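Local coordinates for protein NADPH-dependent aldehyde reductase YqhD (Escherichia coli, PDB 4QGS) that reduces a broad range of short-chain aldehydes, among them butanal, propanal and toxic acrolein, to alcohols with NADPH and a zinc ion, at residues K314-A319 and G328-R333. Residues are numbered along the deposited sequence; the frame is centred on the assembly and turned at random.
Sequences KLLQYA and GSDDER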
loop_
_atom_site.group_PDB
_atom_site.type_symbol
_atom_site.label_atom_id
_atom_site.label_comp_id
_atom_site.label_asym_id
_atom_site.label_seq_id
_atom_site.Cartn_x
_atom_site.Cartn_y
_atom_site.Cartn_z
ATOM N N LYS A 314 -1.282 -18.843 14.909
ATOM C CA LYS A 314 -1.729 -18.310 13.624
ATOM C C LYS A 314 -0.871 -18.835 12.473
ATOM O O LYS A 314 -1.361 -18.937 11.359
ATOM C CB LYS A 314 -1.749 -16.775 13.638
ATOM C CG LYS A 314 -2.782 -16.161 14.627
ATOM C CD LYS A 314 -4.215 -16.682 14.426
ATOM C CE LYS A 314 -4.865 -16.234 13.095
ATOM N NZ LYS A 314 -5.259 -14.795 13.088
ATOM N N LEU A 315 0.392 -19.172 12.721
ATOM C CA LEU A 315 1.176 -19.837 11.674
ATOM C C LEU A 315 0.583 -21.201 11.328
ATOM O O LEU A 315 0.529 -21.587 10.167
ATOM C CB LEU A 315 2.638 -19.982 12.107
ATOM C CG LEU A 315 3.461 -18.711 11.929
ATOM C CD1 LEU A 315 4.744 -18.784 12.769
ATOM C CD2 LEU A 315 3.795 -18.526 10.434
ATOM N N LEU A 316 0.118 -21.938 12.339
ATOM C CA LEU A 316 -0.500 -23.232 12.083
ATOM C C LEU A 316 -1.861 -23.084 11.403
ATOM O O LEU A 316 -2.241 -23.894 10.549
ATOM C CB LEU A 316 -0.660 -24.012 13.402
ATOM C CG LEU A 316 0.660 -24.466 14.021
ATOM C CD1 LEU A 316 0.416 -24.944 15.455
ATOM C CD2 LEU A 316 1.277 -25.566 13.195
ATOM N N GLN A 317 -2.602 -22.050 11.785
ATOM C CA GLN A 317 -3.896 -21.792 11.154
ATOM C C GLN A 317 -3.689 -21.411 9.690
ATOM O O GLN A 317 -4.396 -21.881 8.804
ATOM C CB GLN A 317 -4.672 -20.691 11.893
ATOM C CG GLN A 317 -6.082 -20.460 11.317
ATOM C CD GLN A 317 -6.956 -19.586 12.205
ATOM O OE1 GLN A 317 -6.736 -19.494 13.412
ATOM N NE2 GLN A 317 -7.948 -18.931 11.606
ATOM N N TYR A 318 -2.700 -20.556 9.453
ATOM C CA TYR A 318 -2.321 -20.139 8.110
ATOM C C TYR A 318 -1.924 -21.348 7.274
ATOM O O TYR A 318 -2.362 -21.495 6.131
ATOM C CB TYR A 318 -1.184 -19.113 8.217
ATOM C CG TYR A 318 -0.408 -18.779 6.957
ATOM C CD1 TYR A 318 -0.942 -17.938 5.994
ATOM C CD2 TYR A 318 0.892 -19.238 6.781
ATOM C CE1 TYR A 318 -0.216 -17.590 4.850
ATOM C CE2 TYR A 318 1.635 -18.896 5.639
ATOM C CZ TYR A 318 1.066 -18.079 4.679
ATOM O OH TYR A 318 1.782 -17.732 3.553
ATOM N N ALA A 319 -1.132 -22.239 7.861
ATOM C CA ALA A 319 -0.649 -23.417 7.141
ATOM C C ALA A 319 -1.806 -24.298 6.695
ATOM O O ALA A 319 -1.838 -24.770 5.563
ATOM C CB ALA A 319 0.310 -24.206 7.997
ATOM N N GLY A 328 1.765 -33.836 9.938
ATOM C CA GLY A 328 3.081 -33.641 10.536
ATOM C C GLY A 328 3.039 -32.870 11.844
ATOM O O GLY A 328 1.967 -32.419 12.237
ATOM N N SER A 329 4.179 -32.725 12.520
ATOM C CA SER A 329 4.253 -31.903 13.729
ATOM C C SER A 329 3.982 -30.431 13.472
ATOM O O SER A 329 4.002 -29.953 12.333
ATOM C CB SER A 329 5.625 -32.021 14.388
ATOM O OG SER A 329 6.583 -31.280 13.645
ATOM N N ASP A 330 3.742 -29.730 14.570
ATOM C CA ASP A 330 3.591 -28.298 14.551
ATOM C C ASP A 330 4.799 -27.656 13.894
ATOM O O ASP A 330 4.642 -26.852 12.976
ATOM C CB ASP A 330 3.395 -27.783 15.964
ATOM C CG ASP A 330 2.030 -28.128 16.514
ATOM O OD1 ASP A 330 1.741 -27.689 17.636
ATOM O OD2 ASP A 330 1.243 -28.822 15.832
ATOM N N ASP A 331 6.004 -28.031 14.320
ATOM C CA ASP A 331 7.197 -27.429 13.729
ATOM C C ASP A 331 7.340 -27.758 12.246
ATOM O O ASP A 331 7.729 -26.897 11.465
ATOM C CB ASP A 331 8.461 -27.858 14.472
ATOM C CG ASP A 331 8.674 -27.069 15.743
ATOM O OD1 ASP A 331 8.339 -25.863 15.759
ATOM O OD2 ASP A 331 9.177 -27.652 16.724
ATOM N N GLU A 332 7.035 -28.993 11.859
ATOM C CA GLU A 332 7.083 -29.369 10.444
ATOM C C GLU A 332 6.047 -28.591 9.639
ATOM O O GLU A 332 6.313 -28.158 8.515
ATOM C CB GLU A 332 6.840 -30.866 10.268
ATOM C CG GLU A 332 7.937 -31.757 10.815
ATOM C CD GLU A 332 7.540 -33.224 10.801
ATOM O OE1 GLU A 332 6.346 -33.516 11.012
ATOM O OE2 GLU A 332 8.417 -34.084 10.587
ATOM N N ARG A 333 4.857 -28.421 10.208
ATOM C CA ARG A 333 3.800 -27.701 9.501
ATOM C C ARG A 333 4.174 -26.224 9.323
ATOM O O ARG A 333 3.973 -25.653 8.250
ATOM C CB ARG A 333 2.466 -27.844 10.235
ATOM C CG ARG A 333 1.926 -29.275 10.263
ATOM C CD ARG A 333 0.696 -29.386 11.166
ATOM N NE ARG A 333 -0.399 -28.593 10.627
ATOM C CZ ARG A 333 -1.425 -28.123 11.328
ATOM N NH1 ARG A 333 -1.528 -28.365 12.632
ATOM N NH2 ARG A 333 -2.354 -27.408 10.714
#
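Helix 312-323 meets the first turn of helix 330-347 with its backbone closest at Ala319 and Arg333, whose CA atoms lie 6.6 Å apart, and no hydrogen bond crosses between 314-319 and 328-333. Leu316 makes the largest single contribution, with Arg333 second. Its CG sits anti to the carbonyl carbon (chi1 -68°), which sends both methyls of Leu316 across to the second helix: CD1 comes to 3.7 Å from Asp330 CG, and CD2 to 3.6 Å from Asp330 O. The Leu316 and Asp330 side chains cross at about a right angle, and Asp330 OD1 forms a salt bridge with Arg312. CD2 of Leu316 also rests 3.9 Å above one face of the Arg333 guanidinium, offset toward its rim. Shortening Leu316 to an alanine is likely to open a gap beside Asp330 and take the methyl off that guanidinium face. These are two consecutive helices joined by a short connection in the all-helical C-terminal part of an iron-containing alcohol dehydrogenase, away from the zinc site. The second helix starts with a capping box: Glu332 N gives a 2.9 Å bond to Ser329 OG, and Ser329 N one of 2.8 Å to Glu332 OE1. Arg333 NH2 makes a salt bridge to Glu320, further along helix 312-323, and a hydrogen bond to Ile325 O in the connection. Ala319 CB packs 3.9 Å from Arg333 O.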